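Local coordinates for uncharacterized protein (Cricetid herpesvirus 2, PDB 4ZKQ) that binds chemokines and so probably acts as a secreted viral decoy receptor that keeps them from the receptors of the host, at residues 18-23 against 185-190; 103-107 against 118-122; 347-351 against 363-367. Residues are numbered along the deposited sequence.

Contact 1 (18-23 against 185-190)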
loop_
_atom_site.group_PDB
_atom_site.type_symbol
_atom_site.label_atom_id
_atom_site.label_comp_id
_atom_site.label_asym_id
_atom_site.label_seq_id
_atom_site.Cartn_x
_atom_site.Cartn_y
_atom_site.Cartn_z
ATOM N N SER A 18 -17.895 -10.760 7.715
ATOM C CA SER A 18 -16.942 -11.866 7.706
ATOM C C SER A 18 -15.825 -11.631 8.709
ATOM O O SER A 18 -15.356 -10.506 8.869
ATOM C CB SER A 18 -16.331 -12.065 6.325
ATOM O OG SER A 18 -15.297 -13.037 6.400
ATOM N N SER A 19 -15.409 -12.701 9.379
ATOM C CA SER A 19 -14.328 -12.636 10.366
ATOM C C SER A 19 -13.008 -13.097 9.759
ATOM O O SER A 19 -12.003 -13.225 10.469
ATOM C CB SER A 19 -14.666 -13.510 11.578
ATOM O OG SER A 19 -14.868 -14.854 11.163
ATOM N N ARG A 20 -13.016 -13.349 8.449
ATOM C CA ARG A 20 -11.872 -13.945 7.763
ATOM C C ARG A 20 -11.325 -13.024 6.652
ATOM O O ARG A 20 -10.782 -13.487 5.647
ATOM C CB ARG A 20 -12.268 -15.321 7.201
ATOM C CG ARG A 20 -12.486 -16.388 8.285
ATOM C CD ARG A 20 -13.129 -17.674 7.745
ATOM N NE ARG A 20 -14.372 -17.385 7.040
ATOM C CZ ARG A 20 -15.478 -16.924 7.617
ATOM N NH1 ARG A 20 -15.528 -16.707 8.926
ATOM N NH2 ARG A 20 -16.546 -16.680 6.877
ATOM N N LEU A 21 -11.450 -11.719 6.864
ATOM C CA LEU A 21 -10.951 -10.710 5.928
ATOM C C LEU A 21 -9.564 -10.205 6.330
ATOM O O LEU A 21 -9.067 -10.529 7.407
ATOM C CB LEU A 21 -11.928 -9.538 5.865
ATOM C CG LEU A 21 -13.368 -9.913 5.514
ATOM C CD1 LEU A 21 -14.225 -8.667 5.508
ATOM C CD2 LEU A 21 -13.443 -10.624 4.164
ATOM N N LEU A 22 -8.940 -9.411 5.464
ATOM C CA LEU A 22 -7.679 -8.764 5.807
ATOM C C LEU A 22 -7.873 -7.885 7.024
ATOM O O LEU A 22 -8.951 -7.330 7.221
ATOM C CB LEU A 22 -7.150 -7.906 4.651
ATOM C CG LEU A 22 -6.998 -8.561 3.278
ATOM C CD1 LEU A 22 -6.591 -7.515 2.264
ATOM C CD2 LEU A 22 -5.987 -9.691 3.306
ATOM N N THR A 23 -6.826 -7.752 7.833
ATOM C CA THR A 23 -6.848 -6.823 8.958
ATOM C C THR A 23 -5.515 -6.102 9.019
ATOM O O THR A 23 -4.540 -6.522 8.387
ATOM C CB THR A 23 -7.116 -7.537 10.307
ATOM O OG1 THR A 23 -6.075 -8.481 10.570
ATOM C CG2 THR A 23 -8.461 -8.264 10.289
ATOM N N SER A 185 -5.429 -17.402 8.443
ATOM C CA SER A 185 -6.849 -17.570 8.747
ATOM C C SER A 185 -7.717 -16.628 7.918
ATOM O O SER A 185 -8.900 -16.891 7.701
ATOM C CB SER A 185 -7.114 -17.330 10.234
ATOM O OG SER A 185 -6.899 -15.974 10.567
ATOM N N ARG A 186 -7.125 -15.536 7.447
ATOM C CA ARG A 186 -7.875 -14.506 6.722
ATOM C C ARG A 186 -8.099 -14.881 5.257
ATOM O O ARG A 186 -7.806 -14.104 4.350
ATOM C CB ARG A 186 -7.136 -13.173 6.822
ATOM C CG ARG A 186 -6.875 -12.765 8.262
ATOM C CD ARG A 186 -5.909 -11.598 8.350
ATOM N NE ARG A 186 -5.621 -11.208 9.728
ATOM C CZ ARG A 186 -4.805 -11.874 10.537
ATOM N NH1 ARG A 186 -4.209 -12.979 10.116
ATOM N NH2 ARG A 186 -4.582 -11.436 11.769
ATOM N N GLU A 187 -8.654 -16.069 5.036
ATOM C CA GLU A 187 -8.716 -16.654 3.701
ATOM C C GLU A 187 -9.683 -15.947 2.745
ATOM O O GLU A 187 -9.589 -16.126 1.531
ATOM C CB GLU A 187 -9.085 -18.141 3.814
ATOM C CG GLU A 187 -10.458 -18.393 4.395
ATOM C CD GLU A 187 -10.671 -19.850 4.793
ATOM O OE1 GLU A 187 -9.697 -20.633 4.778
ATOM O OE2 GLU A 187 -11.816 -20.205 5.125
ATOM N N GLU A 188 -10.604 -15.147 3.276
ATOM C CA GLU A 188 -11.513 -14.372 2.438
ATOM C C GLU A 188 -10.973 -12.962 2.119
ATOM O O GLU A 188 -11.585 -12.213 1.353
ATOM C CB GLU A 188 -12.891 -14.282 3.112
ATOM C CG GLU A 188 -13.618 -15.638 3.141
ATOM C CD GLU A 188 -14.909 -15.648 3.953
ATOM O OE1 GLU A 188 -15.475 -14.570 4.235
ATOM O OE2 GLU A 188 -15.361 -16.760 4.313
ATOM N N GLY A 189 -9.806 -12.630 2.666
ATOM C CA GLY A 189 -9.229 -11.303 2.510
ATOM C C GLY A 189 -8.651 -11.040 1.129
ATOM O O GLY A 189 -8.689 -9.911 0.644
ATOM N N LEU A 190 -8.099 -12.081 0.516
ATOM C CA LEU A 190 -7.664 -12.041 -0.874
ATOM C C LEU A 190 -8.262 -13.230 -1.604
ATOM O O LEU A 190 -8.045 -14.374 -1.215
ATOM C CB LEU A 190 -6.139 -12.075 -0.993
ATOM C CG LEU A 190 -5.522 -11.950 -2.398
ATOM C CD1 LEU A 190 -4.135 -11.332 -2.300
ATOM C CD2 LEU A 190 -5.418 -13.297 -3.099
HETATM O O HOH W 1 -9.050 -14.579 10.146
#
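Ser-18 and Arg-20 converge on one carboxylate, that of Glu-188. Ser-18, with chi1 in the t well, donates from OG to Glu-188 OE1 at 2.7 Å, and the same OG accepts from Arg-20 N at 3.1 Å, closing an ST turn. The Arg-20 side chain starts out m, t and then bends at chi3 (m), which brings its guanidinium edge-on to Glu-188: NE and NH2 both donate to Glu-188 OE2, at 3.0 and 2.8 Å, in a salt bridge. In addition, the backbone Glu-188 N donates to Arg-20 O at 2.9 Å, joining 18-23 to the type I turn Arg-186 to Gly-189. Arg-186, t at chi2 and chi3, extends the other way, its NE donating to Thr-23 OG1 at 2.9 Å while NH1 bridges to Asp-184. A beta carbon on Gly-189 would run into Leu-22 CD2 and sit tightly against Leu-21 C; without one, Leu-21 CA comes to 3.9 Å from Gly-189 CA. The contact thus joins the N-terminal segment to the loop between strands 175-181 and 190-195. Leu-22 and Leu-190 pack on Pro-59 and Trp-180 of strands 54-59 and 175-181, and strand 206-223 hydrogen-bonds to the backbone of Leu-22 and Gly-189.

Contact 2 (103-107 against 118-122)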
loop_
_atom_site.group_PDB
_atom_site.type_symbol
_atom_site.label_atom_id
_atom_site.label_comp_id
_atom_site.label_asym_id
_atom_site.label_seq_id
_atom_site.Cartn_x
_atom_site.Cartn_y
_atom_site.Cartn_z
ATOM N N ASN A 103 13.874 -26.584 -6.610
ATOM C CA ASN A 103 15.104 -25.850 -6.351
ATOM C C ASN A 103 14.805 -24.365 -6.199
ATOM O O ASN A 103 13.827 -23.867 -6.755
ATOM C CB ASN A 103 16.115 -26.073 -7.482
ATOM C CG ASN A 103 16.553 -27.523 -7.604
ATOM O OD1 ASN A 103 16.893 -28.167 -6.611
ATOM N ND2 ASN A 103 16.545 -28.044 -8.827
ATOM N N GLU A 104 15.650 -23.668 -5.448
ATOM C CA GLU A 104 15.539 -22.220 -5.296
ATOM C C GLU A 104 15.503 -21.533 -6.658
ATOM O O GLU A 104 14.833 -20.516 -6.834
ATOM C CB GLU A 104 16.705 -21.678 -4.460
ATOM C CG GLU A 104 16.724 -22.192 -3.031
ATOM C CD GLU A 104 17.893 -21.668 -2.217
ATOM O OE1 GLU A 104 18.862 -21.129 -2.798
ATOM O OE2 GLU A 104 17.838 -21.799 -0.977
ATOM N N SER A 105 16.210 -22.111 -7.624
ATOM C CA SER A 105 16.312 -21.535 -8.961
ATOM C C SER A 105 15.032 -21.682 -9.770
ATOM O O SER A 105 14.894 -21.075 -10.829
ATOM C CB SER A 105 17.470 -22.185 -9.720
ATOM O OG SER A 105 18.697 -21.943 -9.058
ATOM N N ASP A 106 14.100 -22.492 -9.282
ATOM C CA ASP A 106 12.809 -22.647 -9.944
ATOM C C ASP A 106 11.849 -21.502 -9.624
ATOM O O ASP A 106 10.815 -21.351 -10.276
ATOM C CB ASP A 106 12.167 -23.975 -9.543
ATOM C CG ASP A 106 12.888 -25.172 -10.129
ATOM O OD1 ASP A 106 13.290 -25.107 -11.311
ATOM O OD2 ASP A 106 13.055 -26.173 -9.406
ATOM N N LEU A 107 12.181 -20.714 -8.605
ATOM C CA LEU A 107 11.364 -19.563 -8.224
ATOM C C LEU A 107 11.780 -18.322 -8.994
ATOM O O LEU A 107 12.957 -17.971 -9.015
ATOM C CB LEU A 107 11.489 -19.292 -6.721
ATOM C CG LEU A 107 10.875 -17.994 -6.186
ATOM C CD1 LEU A 107 9.351 -18.030 -6.261
ATOM C CD2 LEU A 107 11.351 -17.734 -4.759
ATOM N N VAL A 118 15.212 -14.974 -10.986
ATOM C CA VAL A 118 15.361 -15.717 -9.743
ATOM C C VAL A 118 15.800 -14.742 -8.651
ATOM O O VAL A 118 16.877 -14.154 -8.762
ATOM C CB VAL A 118 16.397 -16.847 -9.878
ATOM C CG1 VAL A 118 16.606 -17.560 -8.553
ATOM C CG2 VAL A 118 15.972 -17.833 -10.952
ATOM N N PRO A 119 14.982 -14.573 -7.590
ATOM C CA PRO A 119 15.327 -13.574 -6.572
ATOM C C PRO A 119 16.614 -13.927 -5.859
ATOM O O PRO A 119 17.062 -15.073 -5.916
ATOM C CB PRO A 119 14.135 -13.613 -5.606
ATOM C CG PRO A 119 13.552 -14.971 -5.771
ATOM C CD PRO A 119 13.776 -15.338 -7.218
ATOM N N GLN A 120 17.212 -12.942 -5.208
ATOM C CA GLN A 120 18.436 -13.161 -4.463
ATOM C C GLN A 120 18.110 -13.893 -3.166
ATOM O O GLN A 120 17.184 -13.506 -2.455
ATOM C CB GLN A 120 19.116 -11.833 -4.180
ATOM C CG GLN A 120 20.448 -11.960 -3.502
ATOM C CD GLN A 120 21.175 -10.642 -3.431
ATOM O OE1 GLN A 120 20.832 -9.687 -4.134
ATOM N NE2 GLN A 120 22.178 -10.574 -2.574
ATOM N N PHE A 121 18.852 -14.961 -2.880
ATOM C CA PHE A 121 18.639 -15.747 -1.664
ATOM C C PHE A 121 19.701 -15.454 -0.618
ATOM O O PHE A 121 20.857 -15.191 -0.948
ATOM C CB PHE A 121 18.640 -17.246 -1.973
ATOM C CG PHE A 121 17.331 -17.761 -2.499
ATOM C CD1 PHE A 121 16.950 -17.512 -3.802
ATOM C CD2 PHE A 121 16.486 -18.502 -1.689
ATOM C CE1 PHE A 121 15.752 -17.985 -4.290
ATOM C CE2 PHE A 121 15.287 -18.977 -2.171
ATOM C CZ PHE A 121 14.918 -18.718 -3.476
ATOM N N VAL A 122 19.291 -15.496 0.646
ATOM C CA VAL A 122 20.200 -15.345 1.771
ATOM C C VAL A 122 19.800 -16.305 2.877
ATOM O O VAL A 122 18.675 -16.805 2.901
ATOM C CB VAL A 122 20.205 -13.914 2.341
ATOM C CG1 VAL A 122 20.836 -12.945 1.359
ATOM C CG2 VAL A 122 18.788 -13.470 2.709
#
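This is a mainly apolar packing contact in the N-terminal half of the chain, where a short 3-10 turn, 104-106, lies against strand 117-125, an outermost strand of a mixed beta sheet. Leu-107 links the turn to strand 108-111, so the contact packs the lead-in to an outer strand of one sheet against an outer strand of another, and no hydrogen bond crosses it. The turn is braced internally: Asp-106 N donates to Asn-103 O, and Asp-106 OD2 accepts from Asn-103 N, both at 2.9 Å. Phe-121 points toward the turn, and Glu-104 covers one face of its ring in a CH-pi contact, CB lying 3.8 Å from the centroid and 18° off the normal. The carboxylate of Glu-104 is turned to Arg-134 in a salt bridge, while Trp-94 meets Phe-121 edge-to-face. Leu-107 is the buried member on the turn side; its CD2 lies 3.7 Å from Pro-119 CG and 3.9 Å from Phe-121 CZ, and Phe-136 of strand 132-143 packs against Leu-107 and Pro-119. Near the start of the strand, Val-118 CG2 rests 3.4 Å from Ser-105 O. Leu-107 O is buried with no hydrogen-bond partner in the model and receives a CA-H...O contact from Val-118 CA at 3.4 Å.

Contact 3 (347-351 against 363-367)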
loop_
_atom_site.group_PDB
_atom_site.type_symbol
_atom_site.label_atom_id
_atom_site.label_comp_id
_atom_site.label_asym_id
_atom_site.label_seq_id
_atom_site.Cartn_x
_atom_site.Cartn_y
_atom_site.Cartn_z
ATOM N N CYS A 347 8.708 18.073 7.177
ATOM C CA CYS A 347 7.492 18.179 6.377
ATOM C C CYS A 347 7.121 19.642 6.235
ATOM O O CYS A 347 6.459 20.217 7.096
ATOM C CB CYS A 347 6.335 17.402 7.003
ATOM S SG CYS A 347 4.789 17.547 6.074
ATOM N N TYR A 348 7.549 20.242 5.134
ATOM C CA TYR A 348 7.349 21.668 4.933
ATOM C C TYR A 348 5.902 22.043 4.604
ATOM O O TYR A 348 5.390 23.027 5.137
ATOM C CB TYR A 348 8.284 22.169 3.831
ATOM C CG TYR A 348 9.737 22.255 4.256
ATOM C CD1 TYR A 348 10.090 22.772 5.497
ATOM C CD2 TYR A 348 10.753 21.816 3.419
ATOM C CE1 TYR A 348 11.410 22.853 5.890
ATOM C CE2 TYR A 348 12.077 21.893 3.804
ATOM C CZ TYR A 348 12.400 22.413 5.040
ATOM O OH TYR A 348 13.718 22.491 5.430
ATOM N N PRO A 349 5.230 21.265 3.734
ATOM C CA PRO A 349 3.876 21.664 3.324
ATOM C C PRO A 349 2.801 21.518 4.401
ATOM O O PRO A 349 1.825 22.269 4.371
ATOM C CB PRO A 349 3.565 20.717 2.157
ATOM C CG PRO A 349 4.854 20.114 1.762
ATOM C CD PRO A 349 5.692 20.081 2.992
ATOM N N PHE A 350 2.964 20.579 5.329
ATOM C CA PHE A 350 1.871 20.233 6.235
ATOM C C PHE A 350 2.251 20.243 7.703
ATOM O O PHE A 350 3.360 19.859 8.077
ATOM C CB PHE A 350 1.325 18.852 5.884
ATOM C CG PHE A 350 1.009 18.675 4.422
ATOM C CD1 PHE A 350 -0.048 19.350 3.843
ATOM C CD2 PHE A 350 1.758 17.816 3.637
ATOM C CE1 PHE A 350 -0.349 19.180 2.503
ATOM C CE2 PHE A 350 1.463 17.640 2.296
ATOM C CZ PHE A 350 0.405 18.323 1.729
ATOM N N ARG A 351 1.305 20.676 8.529
ATOM C CA ARG A 351 1.409 20.530 9.972
ATOM C C ARG A 351 0.128 19.910 10.481
ATOM O O ARG A 351 -0.971 20.314 10.103
ATOM C CB ARG A 351 1.663 21.871 10.666
ATOM C CG ARG A 351 1.846 21.747 12.181
ATOM C CD ARG A 351 1.883 23.103 12.890
ATOM N NE ARG A 351 2.863 24.018 12.302
ATOM C CZ ARG A 351 2.564 25.072 11.544
ATOM N NH1 ARG A 351 1.301 25.382 11.268
ATOM N NH2 ARG A 351 3.540 25.830 11.063
ATOM N N LEU A 363 -5.291 20.553 10.548
ATOM C CA LEU A 363 -4.355 20.426 9.441
ATOM C C LEU A 363 -4.017 21.793 8.868
ATOM O O LEU A 363 -4.904 22.509 8.401
ATOM C CB LEU A 363 -4.942 19.542 8.339
ATOM C CG LEU A 363 -4.105 19.403 7.065
ATOM C CD1 LEU A 363 -2.810 18.660 7.336
ATOM C CD2 LEU A 363 -4.905 18.702 5.982
ATOM N N ASP A 364 -2.736 22.147 8.899
ATOM C CA ASP A 364 -2.260 23.371 8.269
ATOM C C ASP A 364 -1.581 23.037 6.961
ATOM O O ASP A 364 -0.729 22.150 6.901
ATOM C CB ASP A 364 -1.295 24.123 9.184
ATOM C CG ASP A 364 -1.922 24.499 10.501
ATOM O OD1 ASP A 364 -3.080 24.966 10.495
ATOM O OD2 ASP A 364 -1.262 24.319 11.546
ATOM N N VAL A 365 -1.983 23.745 5.911
ATOM C CA VAL A 365 -1.391 23.588 4.597
ATOM C C VAL A 365 -0.686 24.874 4.198
ATOM O O VAL A 365 -1.333 25.901 4.003
ATOM C CB VAL A 365 -2.454 23.250 3.536
ATOM C CG1 VAL A 365 -1.800 23.020 2.192
ATOM C CG2 VAL A 365 -3.265 22.033 3.955
ATOM N N ARG A 366 0.635 24.821 4.079
ATOM C CA ARG A 366 1.396 25.987 3.649
ATOM C C ARG A 366 1.136 26.231 2.167
ATOM O O ARG A 366 1.131 25.292 1.367
ATOM C CB ARG A 366 2.892 25.795 3.913
ATOM C CG ARG A 366 3.722 27.058 3.734
ATOM C CD ARG A 366 5.214 26.766 3.793
ATOM N NE ARG A 366 5.923 27.425 2.698
ATOM C CZ ARG A 366 6.552 28.597 2.785
ATOM N NH1 ARG A 366 6.589 29.267 3.928
ATOM N NH2 ARG A 366 7.156 29.099 1.717
ATOM N N VAL A 367 0.902 27.492 1.812
ATOM C CA VAL A 367 0.625 27.871 0.431
ATOM C C VAL A 367 1.341 29.175 0.082
ATOM O O VAL A 367 1.785 29.902 0.970
ATOM C CB VAL A 367 -0.891 28.039 0.182
ATOM C CG1 VAL A 367 -1.619 26.718 0.398
ATOM C CG2 VAL A 367 -1.468 29.121 1.087
#
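Arg-351 and Asp-364 face each other as a hydrogen-bonded pair of an antiparallel beta hairpin, with Arg-351 N donating to Asp-364 O at 3.0 Å and Asp-364 N to Arg-351 O at 2.8 Å. The same two residues form a salt bridge on their shared face of the sheet, Arg-351 NH1 to Asp-364 OD2 at 2.8 Å; the t, t, m course of the arginine side chain folds its guanidinium back to present an edge to the carboxylate. Asp-364 OD1 is engaged by Ser-292 and Arg-362. A third backbone bond, Arg-366 N to Pro-349 O at 2.8 Å, carries the pairing past the non-hydrogen-bonded pair Phe-350 and Val-365, whose CA atoms are 5.0 Å apart. There the strands also meet through a CA-H...O contact, Phe-350 CA to Asp-364 O at 3.3 Å. On the other face Phe-350 CE1 lies 4.1 Å from Val-365 CG1, and Phe-350 CB 4.4 Å from Leu-363 CD1. Phe-350 also touches Cys-326, whose disulfide with Cys-347 ties the start of 347-351 to strand 324-330. The hairpin is therefore two-sided: a charged pair spans the strands on the face of Arg-351, whereas the face of Phe-350 contributes apolar side chains to the interior.

Contacts 1 and 2 belong to the N-terminal half of the chain, their centres about 29 Å apart, and the segments of contact 2 fall in the sequence between those of contact 1. Contact 3 lies beyond the chain's centre from both, about 37 Å from contact 1 and 45 Å from contact 2, centre to centre. It is the most buried and the only one with regular strand pairing. Salt bridges cross contacts 1 and 3, between separate loops in one and paired strands in the other. Contact 2 relies on apolar and CH-pi packing. No strand is shared, but contact 1 runs into strand 23-26 and contact 2 uses strand 117-125, the two outer strands of one mixed sheet; contact 3 belongs to a different sheet.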